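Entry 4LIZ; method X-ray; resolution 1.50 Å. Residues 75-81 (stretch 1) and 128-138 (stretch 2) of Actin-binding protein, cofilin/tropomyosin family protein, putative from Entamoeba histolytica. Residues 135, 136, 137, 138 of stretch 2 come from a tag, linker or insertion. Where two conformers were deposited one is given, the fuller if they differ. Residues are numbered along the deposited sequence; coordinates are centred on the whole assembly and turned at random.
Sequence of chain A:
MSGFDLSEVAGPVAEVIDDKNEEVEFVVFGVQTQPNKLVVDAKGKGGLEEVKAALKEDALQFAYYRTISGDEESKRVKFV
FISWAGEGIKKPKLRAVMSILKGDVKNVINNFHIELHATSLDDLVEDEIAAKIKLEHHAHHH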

ATOM      1  N   LYS A  75     -19.319  -5.522 -11.084  1.00 63.60           N
ATOM      2  CA  LYS A  75     -17.894  -5.642 -10.718  1.00 58.91           C
ATOM      3  C   LYS A  75     -17.260  -4.264 -10.906  1.00 54.70           C
ATOM      4  O   LYS A  75     -17.509  -3.585 -11.919  1.00 52.96           O
ATOM      5  CB  LYS A  75     -17.146  -6.617 -11.627  1.00 60.42           C
ATOM      6  CG  LYS A  75     -17.446  -8.082 -11.378  1.00 68.40           C
ATOM      7  CD  LYS A  75     -17.302  -8.447  -9.908  1.00 73.47           C
ATOM      8  CE  LYS A  75     -16.927  -9.908  -9.737  1.00 80.15           C
ATOM      9  NZ  LYS A  75     -16.856 -10.253  -8.291  1.00 87.09           N
ATOM     10  N   ARG A  76     -16.498  -3.822  -9.902  1.00 36.12           N
ATOM     11  CA  ARG A  76     -15.844  -2.556  -9.973  1.00 37.34           C
ATOM     12  C   ARG A  76     -14.419  -2.762  -9.417  1.00 27.42           C
ATOM     13  O   ARG A  76     -14.209  -3.569  -8.485  1.00 25.31           O
ATOM     14  CB  ARG A  76     -16.532  -1.548  -9.042  1.00 38.90           C
ATOM     15  CG  ARG A  76     -17.991  -1.228  -9.329  1.00 54.43           C
ATOM     16  CD  ARG A  76     -18.130   0.299  -9.370  1.00 62.52           C
ATOM     17  NE  ARG A  76     -19.516   0.757  -9.406  1.00 77.33           N
ATOM     18  CZ  ARG A  76     -20.363   0.543 -10.416  1.00 81.59           C
ATOM     19  NH1 ARG A  76     -19.994  -0.150 -11.497  1.00 79.05           N
ATOM     20  NH2 ARG A  76     -21.603   1.014 -10.335  1.00 84.24           N
ATOM     21  N   VAL A  77     -13.541  -1.948  -9.948  1.00 25.92           N
ATOM     22  CA  VAL A  77     -12.140  -1.877  -9.491  1.00 21.36           C
ATOM     23  C   VAL A  77     -12.109  -1.080  -8.217  1.00 19.12           C
ATOM     24  O   VAL A  77     -12.759  -0.045  -8.067  1.00 23.31           O
ATOM     25  CB  VAL A  77     -11.211  -1.262 -10.574  1.00 22.57           C
ATOM     26  CG1 VAL A  77      -9.757  -1.279 -10.079  1.00 24.85           C
ATOM     27  CG2 VAL A  77     -11.431  -2.114 -11.835  1.00 29.42           C
ATOM     28  N   LYS A  78     -11.350  -1.600  -7.213  1.00 19.22           N
ATOM     29  CA  LYS A  78     -11.169  -0.927  -5.954  1.00 17.08           C
ATOM     30  C   LYS A  78      -9.664  -0.937  -5.667  1.00 15.63           C
ATOM     31  O   LYS A  78      -8.931  -1.798  -6.110  1.00 15.33           O
ATOM     32  CB  LYS A  78     -11.810  -1.738  -4.822  1.00 19.53           C
ATOM     33  CG  LYS A  78     -13.337  -1.867  -5.035  1.00 20.63           C
ATOM     34  CD  LYS A  78     -14.060  -0.605  -4.738  1.00 21.69           C
ATOM     35  CE  LYS A  78     -15.588  -0.868  -4.791  1.00 27.16           C
ATOM     36  NZ  LYS A  78     -16.334   0.357  -4.421  1.00 29.65           N
ATOM     37  N   PHE A  79      -9.208   0.092  -4.947  1.00 14.50           N
ATOM     38  CA  PHE A  79      -7.813   0.252  -4.623  1.00 14.01           C
ATOM     39  C   PHE A  79      -7.608   0.195  -3.136  1.00 13.52           C
ATOM     40  O   PHE A  79      -8.377   0.801  -2.358  1.00 15.03           O
ATOM     41  CB  PHE A  79      -7.290   1.549  -5.177  1.00 15.06           C
ATOM     42  CG  PHE A  79      -7.416   1.650  -6.671  1.00 15.14           C
ATOM     43  CD1 PHE A  79      -6.669   0.863  -7.533  1.00 14.61           C
ATOM     44  CD2 PHE A  79      -8.358   2.521  -7.223  1.00 17.19           C
ATOM     45  CE1 PHE A  79      -6.864   0.928  -8.885  1.00 15.42           C
ATOM     46  CE2 PHE A  79      -8.548   2.560  -8.593  1.00 17.07           C
ATOM     47  CZ  PHE A  79      -7.800   1.774  -9.408  1.00 16.36           C
ATOM     48  N   VAL A  80      -6.604  -0.531  -2.705  1.00 12.53           N
ATOM     49  CA  VAL A  80      -6.255  -0.765  -1.282  1.00 11.47           C
ATOM     50  C   VAL A  80      -4.927  -0.101  -1.027  1.00 12.15           C
ATOM     51  O   VAL A  80      -3.931  -0.386  -1.694  1.00 10.78           O
ATOM     52  CB  VAL A  80      -6.217  -2.252  -0.969  1.00 12.17           C
ATOM     53  CG1 VAL A  80      -5.833  -2.465   0.493  1.00 13.61           C
ATOM     54  CG2 VAL A  80      -7.567  -2.954  -1.268  1.00 14.21           C
ATOM     55  N   PHE A  81      -4.819   0.723   0.039  1.00 11.64           N
ATOM     56  CA  PHE A  81      -3.625   1.361   0.541  1.00 10.81           C
ATOM     57  C   PHE A  81      -3.258   0.760   1.856  1.00 11.32           C
ATOM     58  O   PHE A  81      -4.072   0.759   2.781  1.00 12.77           O
ATOM     59  CB  PHE A  81      -3.732   2.887   0.611  1.00 11.66           C
ATOM     60  CG  PHE A  81      -2.615   3.539   1.316  1.00 11.68           C
ATOM     61  CD1 PHE A  81      -1.307   3.517   0.856  1.00 12.14           C
ATOM     62  CD2 PHE A  81      -2.823   4.254   2.505  1.00 13.28           C
ATOM     63  CE1 PHE A  81      -0.235   4.149   1.494  1.00 14.52           C
ATOM     64  CE2 PHE A  81      -1.796   4.849   3.156  1.00 15.21           C
ATOM     65  CZ  PHE A  81      -0.500   4.836   2.660  1.00 15.14           C
ATOM     66  N   GLU A 128     -11.287 -10.411   5.087  1.00 12.60           N
ATOM     67  CA  GLU A 128     -11.534  -9.249   5.930  1.00 11.98           C
ATOM     68  C   GLU A 128     -11.496  -7.965   5.125  1.00 13.80           C
ATOM     69  O   GLU A 128     -12.348  -7.146   5.269  1.00 14.15           O
ATOM     70  CB  GLU A 128     -10.518  -9.182   7.062  1.00 12.83           C
ATOM     71  CG  GLU A 128     -10.530 -10.375   8.016  1.00 13.46           C
ATOM     72  CD  GLU A 128      -9.432 -10.320   9.067  1.00 15.00           C
ATOM     73  OE1 GLU A 128      -8.726  -9.360   9.098  1.00 16.38           O
ATOM     74  OE2 GLU A 128      -9.295 -11.245   9.847  1.00 17.14           O
ATOM     75  N   ILE A 129     -10.513  -7.840   4.247  1.00 12.77           N
ATOM     76  CA  ILE A 129     -10.412  -6.626   3.442  1.00 14.89           C
ATOM     77  C   ILE A 129     -11.582  -6.609   2.435  1.00 15.74           C
ATOM     78  O   ILE A 129     -12.240  -5.578   2.201  1.00 15.03           O
ATOM     79  CB  ILE A 129      -9.075  -6.690   2.735  1.00 14.68           C
ATOM     80  CG1 ILE A 129      -7.991  -6.489   3.712  1.00 14.48           C
ATOM     81  CG2 ILE A 129      -9.032  -5.628   1.600  1.00 16.41           C
ATOM     82  CD1 ILE A 129      -6.588  -6.761   3.259  1.00 16.55           C
ATOM     83  N   ALA A 130     -11.990  -7.699   1.765  1.00 13.72           N
ATOM     84  CA  ALA A 130     -13.103  -7.777   0.888  1.00 13.91           C
ATOM     85  C   ALA A 130     -14.373  -7.375   1.574  1.00 16.01           C
ATOM     86  O   ALA A 130     -15.151  -6.640   0.998  1.00 17.66           O
ATOM     87  CB  ALA A 130     -13.200  -9.204   0.309  1.00 17.02           C
ATOM     88  N   ALA A 131     -14.565  -7.813   2.834  1.00 16.45           N
ATOM     89  CA  ALA A 131     -15.807  -7.429   3.556  1.00 18.46           C
ATOM     90  C   ALA A 131     -15.780  -5.904   3.854  1.00 19.08           C
ATOM     91  O   ALA A 131     -16.812  -5.273   3.710  1.00 22.68           O
ATOM     92  CB  ALA A 131     -15.878  -8.247   4.806  1.00 17.09           C
ATOM     93  N   LYS A 132     -14.640  -5.382   4.194  1.00 18.39           N
ATOM     94  CA  LYS A 132     -14.469  -3.916   4.476  1.00 22.06           C
ATOM     95  C   LYS A 132     -14.773  -3.118   3.270  1.00 23.06           C
ATOM     96  O   LYS A 132     -15.458  -2.080   3.350  1.00 24.58           O
ATOM     97  CB  LYS A 132     -13.173  -3.611   5.112  1.00 22.47           C
ATOM     98  CG  LYS A 132     -12.969  -2.160   5.575  1.00 32.18           C
ATOM     99  CD  LYS A 132     -11.470  -1.997   5.892  1.00 38.26           C
ATOM    100  CE  LYS A 132     -11.144  -0.531   6.194  1.00 44.70           C
ATOM    101  NZ  LYS A 132     -11.611  -0.144   7.579  1.00 43.03           N
ATOM    102  N   ILE A 133     -14.290  -3.535   2.098  1.00 19.06           N
ATOM    103  CA  ILE A 133     -14.590  -2.895   0.823  1.00 20.55           C
ATOM    104  C   ILE A 133     -16.080  -2.907   0.529  1.00 22.98           C
ATOM    105  O   ILE A 133     -16.636  -1.878   0.097  1.00 26.61           O
ATOM    106  CB  ILE A 133     -13.780  -3.546  -0.312  1.00 18.48           C
ATOM    107  CG1 ILE A 133     -12.320  -3.165  -0.234  1.00 20.95           C
ATOM    108  CG2 ILE A 133     -14.240  -3.084  -1.733  1.00 25.19           C
ATOM    109  CD1 ILE A 133     -11.444  -3.988  -1.112  1.00 20.81           C
ATOM    110  N   LYS A 134     -16.716  -4.028   0.744  1.00 22.01           N
ATOM    111  CA  LYS A 134     -18.151  -4.265   0.423  1.00 25.50           C
ATOM    112  C   LYS A 134     -18.944  -3.246   1.346  1.00 28.46           C
ATOM    113  O   LYS A 134     -19.861  -2.521   0.867  1.00 30.66           O
ATOM    114  CB  LYS A 134     -18.521  -5.746   0.484  1.00 31.76           C
ATOM    115  CG  LYS A 134     -19.998  -6.152   0.321  1.00 35.54           C
ATOM    116  CD  LYS A 134     -20.124  -7.664   0.186  1.00 38.93           C
ATOM    117  CE  LYS A 134     -21.492  -8.106  -0.398  1.00 47.50           C
ATOM    118  NZ  LYS A 134     -21.641  -9.606  -0.525  1.00 47.81           N
ATOM    119  N   LEU A 135     -18.511  -3.108   2.599  1.00 29.21           N
ATOM    120  CA  LEU A 135     -19.067  -2.117   3.522  1.00 32.16           C
ATOM    121  C   LEU A 135     -18.868  -0.679   3.077  1.00 33.54           C
ATOM    122  O   LEU A 135     -19.833   0.109   3.174  1.00 36.87           O
ATOM    123  CB  LEU A 135     -18.493  -2.364   4.945  1.00 33.43           C
ATOM    124  CG  LEU A 135     -19.412  -2.019   6.129  1.00 43.11           C
ATOM    125  CD1 LEU A 135     -20.727  -2.796   6.058  1.00 41.28           C
ATOM    126  CD2 LEU A 135     -18.702  -2.285   7.449  1.00 44.95           C
ATOM    127  N   GLU A 136     -17.655  -0.268   2.717  1.00 38.77           N
ATOM    128  CA  GLU A 136     -17.456   1.124   2.314  0.50 41.61           C
ATOM    129  C   GLU A 136     -18.231   1.382   0.997  1.00 43.34           C
ATOM    130  O   GLU A 136     -18.686   2.518   0.778  1.00 48.02           O
ATOM    131  CB  GLU A 136     -15.961   1.524   2.178  0.50 43.55           C
ATOM    132  CG  GLU A 136     -15.020   1.243   3.345  0.50 44.04           C
ATOM    133  CD  GLU A 136     -15.609   1.402   4.730  0.50 46.29           C
ATOM    134  OE1 GLU A 136     -16.607   2.142   4.905  0.50 51.68           O
ATOM    135  OE2 GLU A 136     -15.044   0.777   5.647  0.50 37.94           O
ATOM    136  N   HIS A 137     -18.433   0.350   0.161  1.00 42.86           N
ATOM    137  CA  HIS A 137     -19.152   0.511  -1.103  1.00 41.94           C
ATOM    138  C   HIS A 137     -20.611   0.960  -0.830  1.00 55.85           C
ATOM    139  O   HIS A 137     -21.132   1.840  -1.533  1.00 58.10           O
ATOM    140  CB  HIS A 137     -19.170  -0.771  -1.929  1.00 41.07           C
ATOM    141  CG  HIS A 137     -19.812  -0.614  -3.273  1.00 48.58           C
ATOM    142  ND1 HIS A 137     -19.342   0.261  -4.233  1.00 54.24           N
ATOM    143  CD2 HIS A 137     -20.893  -1.227  -3.823  1.00 50.78           C
ATOM    144  CE1 HIS A 137     -20.092   0.170  -5.321  1.00 54.33           C
ATOM    145  NE2 HIS A 137     -21.037  -0.730  -5.100  1.00 47.24           N
ATOM    146  N   HIS A 138     -21.250   0.352   0.172  1.00 62.92           N
ATOM    147  CA  HIS A 138     -22.668   0.637   0.474  1.00 71.78           C
ATOM    148  C   HIS A 138     -22.894   1.614   1.645  1.00 71.05           C
ATOM    149  O   HIS A 138     -23.954   1.599   2.271  1.00 79.38           O
ATOM    150  CB  HIS A 138     -23.442  -0.684   0.639  1.00 79.37           C
ATOM    151  CG  HIS A 138     -23.673  -1.393  -0.665  1.00 95.80           C
ATOM    152  ND1 HIS A 138     -24.447  -0.855  -1.674  1.00103.76           N
ATOM    153  CD2 HIS A 138     -23.207  -2.575  -1.140  1.00105.92           C
ATOM    154  CE1 HIS A 138     -24.462  -1.679  -2.707  1.00108.44           C
ATOM    155  NE2 HIS A 138     -23.720  -2.731  -2.409  1.00110.18           N
TER
HETATM  156  O   HOH W   1     -15.467   0.352  -1.670  1.00 30.54           O

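Strand 76-81 packs against helix 128-137, with 10.6 Å between the axes at closest approach and 117° between their N-to-C directions. The backbones come nearest at K78 and I133, whose CA atoms lie 7.8 Å apart. No backbone hydrogen bond joins the stretches, so side chains make the contact. Alternation along the strand points R76, K78 and V80 toward the helix, while F79 points away. On the helix, I129, I133 and H137 recur every four residues and so share one face.

The apolar part is small and buried. V80 CG2 lies 4.0 Å from I133 CD1 and 4.2 Å from I129 CG2, so one methyl touches successive turns of the helix. The aliphatic part of K78 extends this packing: its CG is 3.6 Å from I133 CG2.

The polar part lies at the end of the K78 side chain. K78 NZ donates a hydrogen bond to H137 ND1 at 3.0 Å; ND1 therefore serves as acceptor here. H137 comes from an expression tag, so this bond is not native. K78 NZ also donates to the oxygen of water 1 at 2.9 Å, and that water donates to I133 O at 3.1 Å, bridging the lysine to the helix backbone.

R76 adds a looser contact. R76 NE lies 4.2 Å from H137 CE1, at the ring edge, without a hydrogen bond.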